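Local coordinates for protein JamJ (Lyngbya majuscula, PDB 5DOZ) that binds NADPH as the enoyl reductase domain of a polyketide synthase and probably uses it in forming a cyclopropane ring, at residues 191-194 against 195-199; 297-301 against 302-306; 208-211 against 212-216. One frame throughout, in Å; residues are numbered along the deposited sequence.

Interaction 1: 191-194 against 195-199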
# COMPACT_ATOMS: atom_id res chain seq x y z
N MET A 191 -7.91 19.15 -1.94
CA MET A 191 -9.02 19.21 -0.99
C MET A 191 -10.40 19.09 -1.63
O MET A 191 -11.28 18.41 -1.09
CB MET A 191 -8.93 20.45 -0.11
CG MET A 191 -7.84 20.36 0.96
SD MET A 191 -7.65 21.86 1.94
CE MET A 191 -6.20 21.46 2.90
N ALA A 192 -10.60 19.75 -2.77
CA ALA A 192 -11.88 19.70 -3.47
C ALA A 192 -12.24 18.27 -3.89
O ALA A 192 -13.33 17.79 -3.60
CB ALA A 192 -11.89 20.64 -4.67
N VAL A 193 -11.30 17.58 -4.54
CA VAL A 193 -11.51 16.20 -5.00
C VAL A 193 -11.93 15.26 -3.86
O VAL A 193 -12.83 14.43 -4.05
CB VAL A 193 -10.28 15.66 -5.76
CG1 VAL A 193 -10.44 14.18 -6.06
CG2 VAL A 193 -10.07 16.43 -7.05
N LEU A 194 -11.31 15.40 -2.69
CA LEU A 194 -11.66 14.56 -1.54
C LEU A 194 -13.01 14.96 -0.92
O LEU A 194 -13.77 14.11 -0.47
CB LEU A 194 -10.54 14.55 -0.50
CG LEU A 194 -9.45 13.48 -0.72
CD1 LEU A 194 -8.54 13.81 -1.90
CD2 LEU A 194 -8.63 13.27 0.54
N ARG A 195 -13.30 16.26 -0.92
CA ARG A 195 -14.62 16.75 -0.53
C ARG A 195 -15.67 16.17 -1.48
O ARG A 195 -16.72 15.69 -1.04
CB ARG A 195 -14.63 18.28 -0.54
CG ARG A 195 -15.40 18.92 0.59
CD ARG A 195 -14.60 20.05 1.24
NE ARG A 195 -13.99 20.94 0.26
CZ ARG A 195 -12.94 21.72 0.49
NH1 ARG A 195 -12.35 21.74 1.69
NH2 ARG A 195 -12.46 22.49 -0.48
N GLU A 196 -15.36 16.17 -2.77
CA GLU A 196 -16.23 15.62 -3.82
C GLU A 196 -16.30 14.09 -3.84
O GLU A 196 -17.15 13.51 -4.53
CB GLU A 196 -15.81 16.16 -5.20
CG GLU A 196 -16.17 17.62 -5.41
CD GLU A 196 -15.39 18.29 -6.54
OE1 GLU A 196 -14.86 17.58 -7.42
OE2 GLU A 196 -15.31 19.54 -6.54
N GLN A 197 -15.42 13.43 -3.09
CA GLN A 197 -15.46 11.97 -2.96
C GLN A 197 -16.54 11.51 -1.96
O GLN A 197 -16.97 10.36 -2.00
CB GLN A 197 -14.08 11.40 -2.59
CG GLN A 197 -13.16 11.22 -3.79
CD GLN A 197 -11.81 10.61 -3.45
OE1 GLN A 197 -11.49 10.37 -2.28
NE2 GLN A 197 -11.01 10.35 -4.48
N GLY A 198 -16.96 12.43 -1.09
CA GLY A 198 -18.01 12.15 -0.12
C GLY A 198 -17.56 12.33 1.32
O GLY A 198 -18.07 11.66 2.22
N ILE A 199 -16.60 13.23 1.53
CA ILE A 199 -15.99 13.44 2.84
C ILE A 199 -16.34 14.82 3.41
O ILE A 199 -16.01 15.85 2.81
CB ILE A 199 -14.46 13.27 2.79
CG1 ILE A 199 -14.09 11.93 2.12
CG2 ILE A 199 -13.85 13.37 4.19
CD1 ILE A 199 -12.67 11.87 1.59

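Interaction 2: 297-301 against 302-306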
# COMPACT_ATOMS: atom_id res chain seq x y z
N GLN A 297 -15.88 -10.21 -2.68
CA GLN A 297 -17.32 -10.11 -2.89
C GLN A 297 -17.79 -8.65 -2.94
O GLN A 297 -18.72 -8.33 -3.67
CB GLN A 297 -18.08 -10.90 -1.81
CG GLN A 297 -17.90 -12.41 -1.94
CD GLN A 297 -18.09 -13.16 -0.63
OE1 GLN A 297 -18.31 -12.56 0.43
NE2 GLN A 297 -18.00 -14.48 -0.70
N CYS A 298 -17.13 -7.78 -2.18
CA CYS A 298 -17.40 -6.34 -2.22
C CYS A 298 -17.09 -5.74 -3.60
O CYS A 298 -17.86 -4.92 -4.11
CB CYS A 298 -16.60 -5.61 -1.13
SG CYS A 298 -16.49 -6.44 0.48
N PHE A 299 -15.97 -6.15 -4.20
CA PHE A 299 -15.59 -5.71 -5.55
C PHE A 299 -16.49 -6.34 -6.61
O PHE A 299 -16.80 -5.70 -7.62
CB PHE A 299 -14.11 -6.02 -5.85
CG PHE A 299 -13.14 -5.12 -5.12
CD1 PHE A 299 -12.93 -3.81 -5.55
CD2 PHE A 299 -12.43 -5.58 -4.02
CE1 PHE A 299 -12.03 -2.98 -4.88
CE2 PHE A 299 -11.53 -4.76 -3.34
CZ PHE A 299 -11.33 -3.45 -3.78
N GLU A 300 -16.92 -7.57 -6.36
CA GLU A 300 -17.86 -8.27 -7.24
C GLU A 300 -19.23 -7.58 -7.28
O GLU A 300 -19.81 -7.41 -8.35
CB GLU A 300 -18.01 -9.74 -6.81
CG GLU A 300 -16.87 -10.63 -7.29
CD GLU A 300 -16.93 -12.05 -6.74
OE1 GLU A 300 -17.90 -12.39 -6.02
OE2 GLU A 300 -16.00 -12.83 -7.02
N ASN A 301 -19.71 -7.18 -6.11
CA ASN A 301 -21.00 -6.50 -5.99
C ASN A 301 -20.91 -4.99 -6.17
O ASN A 301 -21.86 -4.26 -5.89
CB ASN A 301 -21.66 -6.85 -4.65
CG ASN A 301 -21.75 -8.35 -4.41
OD1 ASN A 301 -21.44 -9.16 -5.29
ND2 ASN A 301 -22.16 -8.73 -3.20
N LYS A 302 -19.74 -4.53 -6.63
CA LYS A 302 -19.42 -3.11 -6.86
C LYS A 302 -19.72 -2.20 -5.68
O LYS A 302 -20.18 -1.06 -5.84
CB LYS A 302 -20.06 -2.61 -8.16
CG LYS A 302 -19.43 -3.18 -9.42
CD LYS A 302 -20.02 -2.56 -10.69
CE LYS A 302 -19.15 -2.89 -11.90
NZ LYS A 302 -19.68 -2.33 -13.17
N GLU A 303 -19.46 -2.72 -4.48
CA GLU A 303 -19.58 -1.96 -3.24
C GLU A 303 -18.25 -1.26 -2.95
O GLU A 303 -18.22 -0.15 -2.42
CB GLU A 303 -20.03 -2.88 -2.10
CG GLU A 303 -21.41 -3.50 -2.34
CD GLU A 303 -21.74 -4.67 -1.42
OE1 GLU A 303 -20.93 -5.61 -1.29
OE2 GLU A 303 -22.85 -4.66 -0.84
N LEU A 304 -17.15 -1.92 -3.32
CA LEU A 304 -15.84 -1.28 -3.35
C LEU A 304 -15.41 -1.12 -4.80
O LEU A 304 -15.84 -1.90 -5.66
CB LEU A 304 -14.80 -2.08 -2.56
CG LEU A 304 -14.95 -2.24 -1.04
CD1 LEU A 304 -13.93 -3.25 -0.54
CD2 LEU A 304 -14.81 -0.91 -0.31
N HIS A 305 -14.59 -0.12 -5.07
CA HIS A 305 -14.19 0.21 -6.42
C HIS A 305 -12.68 0.35 -6.55
O HIS A 305 -12.00 0.67 -5.57
CB HIS A 305 -14.88 1.51 -6.87
CG HIS A 305 -16.37 1.40 -6.97
ND1 HIS A 305 -17.22 1.93 -6.02
CD2 HIS A 305 -17.16 0.79 -7.88
CE1 HIS A 305 -18.47 1.67 -6.36
NE2 HIS A 305 -18.46 0.97 -7.48
N PRO A 306 -12.14 0.11 -7.76
CA PRO A 306 -10.74 0.43 -8.02
C PRO A 306 -10.47 1.89 -7.72
O PRO A 306 -11.38 2.72 -7.79
CB PRO A 306 -10.58 0.16 -9.52
CG PRO A 306 -11.97 0.02 -10.07
CD PRO A 306 -12.78 -0.51 -8.93
O HOH W 1 -15.68 -3.01 -8.10

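Interaction 3: 208-211 against 212-216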
# COMPACT_ATOMS: atom_id res chain seq x y z
N THR A 208 0.19 20.79 11.32
CA THR A 208 -0.19 20.05 12.52
C THR A 208 -1.45 20.60 13.18
O THR A 208 -1.94 20.04 14.16
CB THR A 208 0.96 19.97 13.55
OG1 THR A 208 1.65 21.22 13.60
CG2 THR A 208 1.93 18.87 13.18
N GLU A 209 -1.99 21.67 12.61
CA GLU A 209 -3.20 22.32 13.13
C GLU A 209 -4.48 21.47 13.00
O GLU A 209 -5.55 21.90 13.44
CB GLU A 209 -3.39 23.70 12.48
CG GLU A 209 -3.77 23.65 11.00
CD GLU A 209 -3.69 25.01 10.32
OE1 GLU A 209 -4.12 26.01 10.93
OE2 GLU A 209 -3.20 25.06 9.17
N PHE A 210 -4.36 20.27 12.42
CA PHE A 210 -5.50 19.36 12.30
C PHE A 210 -5.99 18.92 13.68
O PHE A 210 -7.18 18.67 13.87
CB PHE A 210 -5.18 18.14 11.41
CG PHE A 210 -4.15 17.21 12.00
CD1 PHE A 210 -4.53 16.17 12.86
CD2 PHE A 210 -2.80 17.36 11.70
CE1 PHE A 210 -3.58 15.33 13.41
CE2 PHE A 210 -1.85 16.52 12.26
CZ PHE A 210 -2.24 15.50 13.11
N ALA A 211 -5.06 18.84 14.63
CA ALA A 211 -5.34 18.41 15.99
C ALA A 211 -6.38 19.29 16.67
O ALA A 211 -7.36 18.79 17.24
CB ALA A 211 -4.06 18.37 16.81
N ASN A 212 -6.18 20.61 16.61
CA ASN A 212 -7.11 21.57 17.20
C ASN A 212 -8.47 21.57 16.51
O ASN A 212 -9.50 21.66 17.18
CB ASN A 212 -6.50 22.97 17.20
CG ASN A 212 -5.39 23.13 18.21
OD1 ASN A 212 -5.26 22.32 19.14
ND2 ASN A 212 -4.58 24.17 18.05
N GLU A 213 -8.45 21.45 15.18
CA GLU A 213 -9.67 21.37 14.38
C GLU A 213 -10.50 20.14 14.76
O GLU A 213 -11.72 20.22 14.89
CB GLU A 213 -9.33 21.37 12.89
CG GLU A 213 -8.70 22.66 12.39
CD GLU A 213 -7.99 22.53 11.05
OE1 GLU A 213 -7.58 21.40 10.69
OE2 GLU A 213 -7.83 23.55 10.36
N ILE A 214 -9.83 19.01 14.94
CA ILE A 214 -10.51 17.77 15.31
C ILE A 214 -11.14 17.87 16.71
O ILE A 214 -12.30 17.49 16.89
CB ILE A 214 -9.61 16.53 15.13
CG1 ILE A 214 -9.51 16.18 13.63
CG2 ILE A 214 -10.14 15.35 15.94
CD1 ILE A 214 -8.64 14.99 13.29
N ARG A 215 -10.39 18.41 17.66
CA ARG A 215 -10.89 18.62 19.03
C ARG A 215 -12.22 19.38 19.04
O ARG A 215 -13.15 18.99 19.76
CB ARG A 215 -9.84 19.34 19.89
CG ARG A 215 -10.26 19.55 21.35
CD ARG A 215 -9.11 20.03 22.22
NE ARG A 215 -8.92 21.48 22.17
CZ ARG A 215 -9.33 22.33 23.11
NH1 ARG A 215 -9.97 21.89 24.19
NH2 ARG A 215 -9.10 23.63 22.98
N GLU A 216 -12.31 20.43 18.24
CA GLU A 216 -13.51 21.28 18.18
C GLU A 216 -14.69 20.60 17.49
O GLU A 216 -15.83 20.69 17.96
CB GLU A 216 -13.19 22.63 17.53
CG GLU A 216 -12.12 23.43 18.27
CD GLU A 216 -12.29 23.40 19.78
OE1 GLU A 216 -13.29 23.95 20.28
OE2 GLU A 216 -11.42 22.82 20.47

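Interaction 1: 191-194 against 195-199
Ile199 sets its CG1 beside its backbone N and opposite the carbonyl carbon (chi1 -51°), and from there the branch turns back toward the last turn of the helix, where its CD1 meets Leu194 CB at 4.0 Å. The same CD1 stands 3.2 Å from Leu194 O, touching carbonyl and side chain alike. Gln197 is extended beyond CG and runs beside Leu194, pointing the same way, with its OE1 4.0 Å from Leu194 CG; a glutamine suits this place because its NE2 can hydrogen-bond across to Gln169 OE1 of helix 166-177. On another flank Arg195, bent at chi2 and chi3, folds back so that Met191 O lies over one face of its guanidinium, 3.9 Å from NE. Backbone bonds hold the turns, Arg195 N to Met191 O at 3.0 Å and Glu196 N to Ala192 O at 2.7 Å, while Gln197 N reaches Leu194 O only weakly. Greasy Leu194 and Ile199 suit the buried side, Arg195 and Glu196 the exposed one. Helix 191-198 makes the beta-alpha-beta crossover between parallel strands 181-186 and 201-204 in the Rossmann-type nucleotide-binding domain, with the side chain of Leu194 about 6 Å from the bound NADPH.

Interaction 2: 297-301 against 302-306
Glu303 N and Leu304 N both bond to Cys298 O, at 2.7 and 3.2 Å, while Lys302 N makes a weak bond to Phe299 O, and between them these links turn the chain back across the last turn of helix 296-300. The two donors reach the cysteine carbonyl differently: Glu303 N comes nearly in line with the C=O, Leu304 N from above the carbonyl plane. Leu304 then packs against the helix. Its CD1 touches Cys298 CB at 3.6 Å, and its CB sits over one face of the Phe299 ring, 3.9 Å from the centroid and 17° off the normal, a CH-pi contact displaced toward the rim. The short cysteine side chain offers its CB to the leucine, and a flat ring gives it a broad apolar surface. The bonds from Glu303 N to Cys298 O and from Lys302 N to Phe299 O make a Schellman motif, with Lys302 as its C-prime residue; phi of 51° there reverses the chain, and the lysine's extended side chain can leave for the exposed side. The edge of the Phe299 ring faces His305 O, 3.7 Å from CE1, and Phe139 meets the ring edge-to-face. A water donates to both Phe299 O and Leu304 O, bridging the helix end to the departing loop. On the exposed flank Asn301 and Glu303 run side by side, their amide and carboxylate planes 50° apart, with Glu303 OE1 3.7 Å from Asn301 CB. Leu304 also leans on Leu174 of helix 166-177, whose Gln173 accepts a hydrogen bond from His305 N.

Interaction 3: 208-211 against 212-216
Backbone hydrogen bonds span the first turns: Ile214 N to Phe210 O at 2.9 Å, Arg215 N to Ala211 O at 3.1 Å, and a weak one from Glu213 N to Glu209 O. Apolar contact follows the inner side, where Ile214 CD1 comes to the edge of the Phe210 ring, 4.3 Å from CD1 of that ring; the ring also meets His161 edge-to-face. Small Ala211 fits where the helix lies against Val242 of helix 235-242. In the Rossmann-type domain these residues open helix 210-218, whose buried side rests on strands 157-160 and 181-186 through Phe210 and Ile214. Among charged groups, the carboxylates of Glu209 and Glu213 have nearly parallel, offset planes, 4° apart, with Glu209 OE1 4.5 Å from Glu213 OE2; this closeness may raise their affinity for a proton, although Glu209 OE2 is hydrogen-bonded to Thr207 OG1. Glu213, its CG anti to its carbonyl carbon and its chain extended, runs back along the helix, with CG 3.4 Å from Glu209 O and OE1 3.3 Å from Phe210 CA. An alanine here, ending at CB, lacks the carbon chain beside Glu209 O, and the first turn would probably be left less covered there.

How the interactions relate
From the N terminus the chain passes interaction 1, then interaction 3, then interaction 2; each is a local contact within one unbroken run, so none closes a long loop and none nests in or crosses another. Interaction 1 lies in the helix joining strand 181-186 to edge strand 201-204, and interaction 3 opens the next helix, on the way to strand 223-228; their nearest atoms are about 8 Å apart. Interaction 2, far later, ends helix 296-300 and leads to strand 309-313 of the mixed sheet. Its centre is about 33 Å from that of interaction 3, yet helix 166-177 touches both interactions 1 and 2.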